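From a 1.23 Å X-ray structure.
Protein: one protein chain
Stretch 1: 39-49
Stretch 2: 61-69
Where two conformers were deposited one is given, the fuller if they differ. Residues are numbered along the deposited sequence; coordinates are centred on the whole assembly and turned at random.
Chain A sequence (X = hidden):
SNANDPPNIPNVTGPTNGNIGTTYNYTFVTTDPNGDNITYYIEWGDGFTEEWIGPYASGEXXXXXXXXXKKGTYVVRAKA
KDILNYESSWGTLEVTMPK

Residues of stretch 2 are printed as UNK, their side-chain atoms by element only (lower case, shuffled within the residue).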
ATOM      1  N   THR A  39      -7.196  -4.672  -6.908  1.00  6.25           N
ATOM      2  CA  THR A  39      -7.259  -4.698  -5.458  1.00  6.97           C
ATOM      3  C   THR A  39      -5.828  -4.575  -4.931  1.00  6.97           C
ATOM      4  O   THR A  39      -4.878  -4.936  -5.623  1.00  7.35           O
ATOM      5  CB  THR A  39      -7.926  -5.965  -4.885  1.00  8.36           C
ATOM      6  OG1 THR A  39      -7.297  -7.140  -5.411  1.00  9.88           O
ATOM      7  CG2 THR A  39      -9.420  -5.971  -5.211  1.00 10.45           C
ATOM      8  N   TYR A  40      -5.682  -4.055  -3.718  1.00  6.37           N
ATOM      9  CA  TYR A  40      -4.389  -3.855  -3.094  1.00  6.70           C
ATOM     10  C   TYR A  40      -4.206  -4.757  -1.875  1.00  6.02           C
ATOM     11  O   TYR A  40      -5.143  -4.986  -1.121  1.00  7.38           O
ATOM     12  CB  TYR A  40      -4.231  -2.401  -2.631  1.00  6.59           C
ATOM     13  CG  TYR A  40      -4.188  -1.373  -3.737  1.00  7.06           C
ATOM     14  CD1 TYR A  40      -2.983  -1.029  -4.355  1.00  7.29           C
ATOM     15  CD2 TYR A  40      -5.344  -0.744  -4.168  1.00  7.60           C
ATOM     16  CE1 TYR A  40      -2.932  -0.076  -5.366  1.00  7.07           C
ATOM     17  CE2 TYR A  40      -5.312   0.205  -5.191  1.00  6.88           C
ATOM     18  CZ  TYR A  40      -4.096   0.541  -5.777  1.00  6.93           C
ATOM     19  OH  TYR A  40      -3.975   1.458  -6.801  1.00  8.55           O
ATOM     20  N   TYR A  41      -2.978  -5.229  -1.695  1.00  5.83           N
ATOM     21  CA  TYR A  41      -2.563  -5.964  -0.497  1.00  5.56           C
ATOM     22  C   TYR A  41      -1.502  -5.088   0.144  1.00  5.39           C
ATOM     23  O   TYR A  41      -0.465  -4.826  -0.455  1.00  5.83           O
ATOM     24  CB  TYR A  41      -2.029  -7.360  -0.834  1.00  6.70           C
ATOM     25  CG  TYR A  41      -1.766  -8.209   0.366  1.00  5.90           C
ATOM     26  CD1 TYR A  41      -0.688  -7.955   1.205  1.00  8.22           C
ATOM     27  CD2 TYR A  41      -2.583  -9.303   0.663  1.00  9.49           C
ATOM     28  CE1 TYR A  41      -0.435  -8.725   2.287  1.00 10.19           C
ATOM     29  CE2 TYR A  41      -2.326 -10.104   1.779  1.00 12.90           C
ATOM     30  CZ  TYR A  41      -1.243  -9.795   2.591  1.00 10.86           C
ATOM     31  OH  TYR A  41      -0.920 -10.556   3.697  1.00 13.22           O
ATOM     32  N   ILE A  42      -1.801  -4.574   1.336  1.00  5.84           N
ATOM     33  CA  ILE A  42      -0.926  -3.665   2.068  1.00  4.76           C
ATOM     34  C   ILE A  42      -0.441  -4.359   3.344  1.00  5.46           C
ATOM     35  O   ILE A  42      -1.243  -4.911   4.108  1.00  6.45           O
ATOM     36  CB  ILE A  42      -1.672  -2.377   2.424  1.00  5.53           C
ATOM     37  CG1 ILE A  42      -2.130  -1.660   1.138  1.00  9.24           C
ATOM     38  CG2 ILE A  42      -0.844  -1.477   3.340  1.00  7.34           C
ATOM     39  CD1 ILE A  42      -3.126  -0.566   1.397  1.00 11.13           C
ATOM     40  N   GLU A  43       0.867  -4.271   3.589  1.00  5.81           N
ATOM     41  CA  GLU A  43       1.496  -4.630   4.864  1.00  5.57           C
ATOM     42  C   GLU A  43       1.910  -3.344   5.555  1.00  5.92           C
ATOM     43  O   GLU A  43       2.594  -2.511   4.961  1.00  6.42           O
ATOM     44  CB  GLU A  43       2.750  -5.466   4.639  1.00  6.43           C
ATOM     45  CG  GLU A  43       2.514  -6.808   4.037  1.00  7.26           C
ATOM     46  CD  GLU A  43       3.802  -7.542   3.731  1.00  8.71           C
ATOM     47  OE1 GLU A  43       4.893  -6.916   3.733  1.00 10.02           O
ATOM     48  OE2 GLU A  43       3.729  -8.763   3.498  1.00  9.57           O
ATOM     49  N   TRP A  44       1.486  -3.140   6.793  1.00  5.48           N
ATOM     50  CA  TRP A  44       1.903  -1.958   7.536  1.00  6.77           C
ATOM     51  C   TRP A  44       3.266  -2.138   8.239  1.00  5.96           C
ATOM     52  O   TRP A  44       3.788  -1.209   8.863  1.00  7.97           O
ATOM     53  CB  TRP A  44       0.840  -1.565   8.568  1.00  6.72           C
ATOM     54  CG  TRP A  44      -0.449  -1.105   7.938  1.00  6.87           C
ATOM     55  CD1 TRP A  44      -1.644  -1.740   7.957  1.00  7.88           C
ATOM     56  CD2 TRP A  44      -0.655   0.101   7.195  1.00  7.85           C
ATOM     57  NE1 TRP A  44      -2.590  -1.021   7.271  1.00  8.27           N
ATOM     58  CE2 TRP A  44      -2.007   0.120   6.790  1.00  7.64           C
ATOM     59  CE3 TRP A  44       0.175   1.181   6.823  1.00  7.93           C
ATOM     60  CZ2 TRP A  44      -2.557   1.194   6.072  1.00  8.33           C
ATOM     61  CZ3 TRP A  44      -0.360   2.226   6.094  1.00  7.77           C
ATOM     62  CH2 TRP A  44      -1.710   2.219   5.723  1.00  8.25           C
ATOM     63  N   GLY A  45       3.835  -3.338   8.152  1.00  5.80           N
ATOM     64  CA  GLY A  45       5.156  -3.628   8.677  1.00  7.14           C
ATOM     65  C   GLY A  45       5.181  -4.092  10.122  1.00  8.22           C
ATOM     66  O   GLY A  45       6.254  -4.427  10.641  1.00  9.21           O
ATOM     67  N   ASP A  46       4.012  -4.110  10.762  1.00  8.71           N
ATOM     68  CA  ASP A  46       3.857  -4.421  12.173  1.00 10.12           C
ATOM     69  C   ASP A  46       3.003  -5.657  12.383  1.00 10.79           C
ATOM     70  O   ASP A  46       2.611  -5.937  13.502  1.00 13.39           O
ATOM     71  CB  ASP A  46       3.237  -3.224  12.907  1.00 10.72           C
ATOM     72  CG  ASP A  46       1.926  -2.774  12.317  1.00 11.34           C
ATOM     73  OD1 ASP A  46       1.422  -3.405  11.359  1.00 10.30           O
ATOM     74  OD2 ASP A  46       1.367  -1.781  12.859  1.00 11.39           O
ATOM     75  N   GLY A  47       2.724  -6.391  11.307  1.00  9.19           N
ATOM     76  CA  GLY A  47       1.854  -7.566  11.339  1.00  9.70           C
ATOM     77  C   GLY A  47       0.442  -7.313  10.830  1.00  9.30           C
ATOM     78  O   GLY A  47      -0.248  -8.254  10.477  1.00 10.23           O
ATOM     79  N   PHE A  48       0.006  -6.054  10.794  1.00  8.16           N
ATOM     80  CA  PHE A  48      -1.323  -5.706  10.291  1.00  8.64           C
ATOM     81  C   PHE A  48      -1.273  -5.547   8.775  1.00  7.15           C
ATOM     82  O   PHE A  48      -0.252  -5.149   8.184  1.00  6.74           O
ATOM     83  CB  PHE A  48      -1.835  -4.421  10.984  1.00  9.29           C
ATOM     84  CG  PHE A  48      -2.060  -4.589  12.447  1.00  9.37           C
ATOM     85  CD1 PHE A  48      -3.095  -5.401  12.900  1.00 11.15           C
ATOM     86  CD2 PHE A  48      -1.231  -3.974  13.384  1.00 12.16           C
ATOM     87  CE1 PHE A  48      -3.310  -5.581  14.260  1.00 12.50           C
ATOM     88  CE2 PHE A  48      -1.433  -4.166  14.750  1.00 13.05           C
ATOM     89  CZ  PHE A  48      -2.481  -4.958  15.176  1.00 13.85           C
ATOM     90  N   THR A  49      -2.377  -5.914   8.150  1.00  8.55           N
ATOM     91  CA  THR A  49      -2.496  -5.914   6.693  1.00  8.54           C
ATOM     92  C   THR A  49      -3.866  -5.428   6.236  1.00  8.90           C
ATOM     93  O   THR A  49      -4.831  -5.461   7.020  1.00 13.20           O
ATOM     94  CB  THR A  49      -2.309  -7.350   6.125  1.00  9.74           C
ATOM     95  OG1 THR A  49      -3.262  -8.228   6.753  1.00 11.13           O
ATOM     96  CG2 THR A  49      -0.897  -7.868   6.360  1.00  8.83           C
ATOM     97  N   UNK A  61      -6.134   7.113  -6.780  1.00  7.07           N
ATOM     98  CA  UNK A  61      -5.375   7.228  -5.523  1.00  7.11           C
ATOM     99  C   UNK A  61      -6.285   6.873  -4.360  1.00  6.79           C
ATOM    100  O   UNK A  61      -7.425   7.353  -4.291  1.00  7.60           O
ATOM    101  c   UNK A  61      -4.795   8.623  -5.328  1.00  8.51           C
ATOM    102  c   UNK A  61      -3.704   8.990  -6.322  1.00 10.29           C
ATOM    103  o   UNK A  61      -3.856  11.396  -6.242  1.00 12.94           O
ATOM    104  o   UNK A  61      -1.970  10.471  -5.582  1.00 10.83           O
ATOM    105  c   UNK A  61      -3.131  10.378  -6.036  1.00 11.15           C
ATOM    106  N   UNK A  62      -5.791   6.001  -3.492  1.00  6.44           N
ATOM    107  CA  UNK A  62      -6.552   5.585  -2.328  1.00  7.07           C
ATOM    108  C   UNK A  62      -5.710   5.887  -1.102  1.00  7.00           C
ATOM    109  O   UNK A  62      -4.514   5.578  -1.064  1.00  8.51           O
ATOM    110  c   UNK A  62      -7.882   3.912  -3.596  1.00 12.39           C
ATOM    111  c   UNK A  62      -5.856   3.209  -2.592  1.00 10.69           C
ATOM    112  c   UNK A  62      -6.987   4.106  -2.432  1.00  8.95           C
ATOM    113  N   UNK A  63      -6.329   6.506  -0.096  1.00  8.09           N
ATOM    114  CA  UNK A  63      -5.624   6.984   1.080  1.00 10.24           C
ATOM    115  C   UNK A  63      -6.102   6.207   2.284  1.00 11.27           C
ATOM    116  O   UNK A  63      -7.305   6.185   2.567  1.00 15.74           O
ATOM    117  c   UNK A  63      -5.200   9.200  -0.034  1.00 14.74           C
ATOM    118  c   UNK A  63      -5.771   8.529   1.250  1.00 12.77           C
ATOM    119  c   UNK A  63      -5.376  10.648  -0.279  1.00 18.06           C
ATOM    120  c   UNK A  63      -5.116   8.974   2.522  1.00 17.40           C
ATOM    121  N   UNK A  64      -5.180   5.554   2.987  1.00 10.52           N
ATOM    122  CA  UNK A  64      -5.469   4.829   4.219  1.00 12.63           C
ATOM    123  C   UNK A  64      -4.566   5.291   5.327  1.00 12.11           C
ATOM    124  O   UNK A  64      -3.390   5.552   5.092  1.00 10.89           O
ATOM    125  c   UNK A  64      -8.317   2.277   2.052  1.00 26.89           C
ATOM    126  c   UNK A  64      -5.271   3.340   4.016  1.00 13.27           C
ATOM    127  c   UNK A  64      -7.525   2.814   3.053  1.00 23.77           C
ATOM    128  c   UNK A  64      -7.716   1.693   0.956  1.00 25.81           C
ATOM    129  c   UNK A  64      -5.561   2.175   1.865  1.00 15.92           C
ATOM    130  c   UNK A  64      -6.139   2.764   2.959  1.00 18.56           C
ATOM    131  c   UNK A  64      -6.329   1.638   0.875  1.00 21.89           C
ATOM    132  N   UNK A  65      -5.122   5.386   6.533  1.00 12.35           N
ATOM    133  CA  UNK A  65      -4.357   5.805   7.682  1.00 11.54           C
ATOM    134  C   UNK A  65      -3.941   4.618   8.548  1.00 10.05           C
ATOM    135  O   UNK A  65      -4.544   3.550   8.485  1.00 11.01           O
ATOM    136  c   UNK A  65      -5.143   6.823   8.497  1.00 13.51           C
ATOM    137  o   UNK A  65      -6.370   6.305   8.971  1.00 17.30           O
ATOM    138  N   UNK A  66      -2.908   4.813   9.349  1.00  9.71           N
ATOM    139  CA  UNK A  66      -2.428   3.782  10.253  1.00  8.73           C
ATOM    140  C   UNK A  66      -1.774   4.474  11.432  1.00  8.09           C
ATOM    141  O   UNK A  66      -1.325   5.617  11.321  1.00  9.27           O
ATOM    142  c   UNK A  66      -1.654  -0.383  11.265  1.00 11.40           C
ATOM    143  c   UNK A  66      -0.081   1.113  10.954  1.00 10.13           C
ATOM    144  n   UNK A  66      -0.382  -0.108  11.506  1.00 11.04           N
ATOM    145  n   UNK A  66      -2.166   0.600  10.538  1.00 11.76           N
ATOM    146  c   UNK A  66      -1.198   1.563  10.330  1.00  9.00           C
ATOM    147  c   UNK A  66      -1.467   2.815   9.552  1.00  8.46           C
ATOM    148  N   UNK A  67      -1.747   3.750  12.544  1.00  9.38           N
ATOM    149  CA  UNK A  67      -1.080   4.181  13.771  1.00 10.14           C
ATOM    150  C   UNK A  67      -0.185   3.031  14.233  1.00  9.66           C
ATOM    151  O   UNK A  67      -0.625   1.874  14.225  1.00 11.59           O
ATOM    152  c   UNK A  67      -2.122   4.508  14.886  1.00 12.46           C
ATOM    153  c   UNK A  67      -1.474   5.102  16.067  1.00 13.02           C
ATOM    154  o   UNK A  67      -3.079   5.439  14.378  1.00 13.45           O
ATOM    155  N   UNK A  68       1.059   3.325  14.585  1.00 10.39           N
ATOM    156  CA  UNK A  68       1.965   2.328  15.157  1.00 10.38           C
ATOM    157  C   UNK A  68       2.097   2.597  16.660  1.00 13.47           C
ATOM    158  O   UNK A  68       2.317   3.735  17.083  1.00 14.13           O
ATOM    159  c   UNK A  68       2.551   4.545  10.383  1.00 10.80           C
ATOM    160  c   UNK A  68       3.064   2.387   9.442  1.00  8.45           C
ATOM    161  c   UNK A  68       3.339   2.404  14.497  1.00  9.67           C
ATOM    162  c   UNK A  68       3.364   1.979  13.045  1.00  8.54           C
ATOM    163  c   UNK A  68       3.269   1.938  10.755  1.00  7.17           C
ATOM    164  c   UNK A  68       2.730   3.687   9.289  1.00  8.63           C
ATOM    165  c   UNK A  68       2.731   4.109  11.679  1.00  9.17           C
ATOM    166  c   UNK A  68       3.102   2.779  11.885  1.00  7.09           C
ATOM    167  n   UNK A  68       3.614   0.693  11.208  1.00  9.46           N
ATOM    168  c   UNK A  68       3.663   0.728  12.579  1.00  9.97           C
ATOM    169  N   UNK A  69       1.959   1.564  17.478  0.51 14.59           N
ATOM    170  CA  UNK A  69       1.940   1.770  18.925  0.51 16.39           C
ATOM    171  C   UNK A  69       3.195   1.219  19.595  0.51 16.15           C
ATOM    172  O   UNK A  69       3.195   0.974  20.798  0.51 17.29           O
ATOM    173  c   UNK A  69      -0.598   1.886  19.193  0.51 19.61           C
ATOM    174  o   UNK A  69      -0.587   3.130  19.040  0.51 22.23           O
ATOM    175  c   UNK A  69       0.690   1.145  19.553  0.51 17.99           C
ATOM    176  o   UNK A  69      -1.638   1.205  19.087  0.51 24.83           O
TER

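Position 61 carries three carbons in an unbranched run, the third holding two oxygens. That is a carboxylate on a two-carbon arm. Its CB points away from stretch 1 and it makes no contact there. It is Glu-61.

Position 62 has three side-chain carbons: one attached to CA, carrying two more. Its CB points toward stretch 1, where one of the two end carbons lies 4.0 Å from CE2 of Tyr-40. This beta-branched, wholly apolar side chain is Val-62.

Position 63 has four carbons, forked at the first, with one arm two carbons long. It is out of reach of stretch 1, as expected for alternation along a strand. This is Ile-63.

Position 64 has one carbon and then a ring of six carbons. A ring carbon lies 3.7 Å from CD1 of Ile-42, and CB lies 4.0 Å from CZ2 of Trp-44. No oxygen is attached to the ring, so it is not a tyrosine. It is Phe-64.

Position 65 has one carbon and one oxygen. Its CB points away, but its backbone O still lies 3.9 Å from CZ2 of Trp-44. It is Ser-65.

Position 66 has one carbon and then a five-membered ring of three carbons and two nitrogens, an imidazole. A ring nitrogen lies 2.8 Å from OD2 of Asp-46. The ring also stacks, offset, on the five-membered ring of Trp-44, the planes within 2° of parallel. It is His-66. Its NE2 donates the nearly straight hydrogen bond to Asp-46.

Position 67 has one carbon carrying one oxygen and one carbon. Its CB points away from stretch 1. It is Thr-67.

Position 68 has one carbon, then fused five- and six-membered rings holding eight carbons and one nitrogen. Its CB points sideways, but its end comes nearer: the ring nitrogen lies 3.0 Å from the backbone O of Trp-44. This indole is Trp-68, and its NE1 donates a hydrogen bond to that O.

Position 69 has two carbons, the second carrying two oxygens. It does not contact stretch 1. It is Asp-69.

The contact changes character along its length. At Tyr-40 and Ile-42 it is apolar, and no hydrogen bond joins the stretches there. At Trp-44 the chains come closer. CB of His-66 sits over the six-membered ring of Trp-44, while CB of Trp-44 sits over the imidazole. Asp-46 meets that imidazole at its edge, so the stacked face stays free for Trp-44. OD1 of Asp-46 accepts from N of Phe-48, 3.1 Å, tying the carboxylate to its own loop.

Stretch 2, residues 61-69: EVIFSHTWD
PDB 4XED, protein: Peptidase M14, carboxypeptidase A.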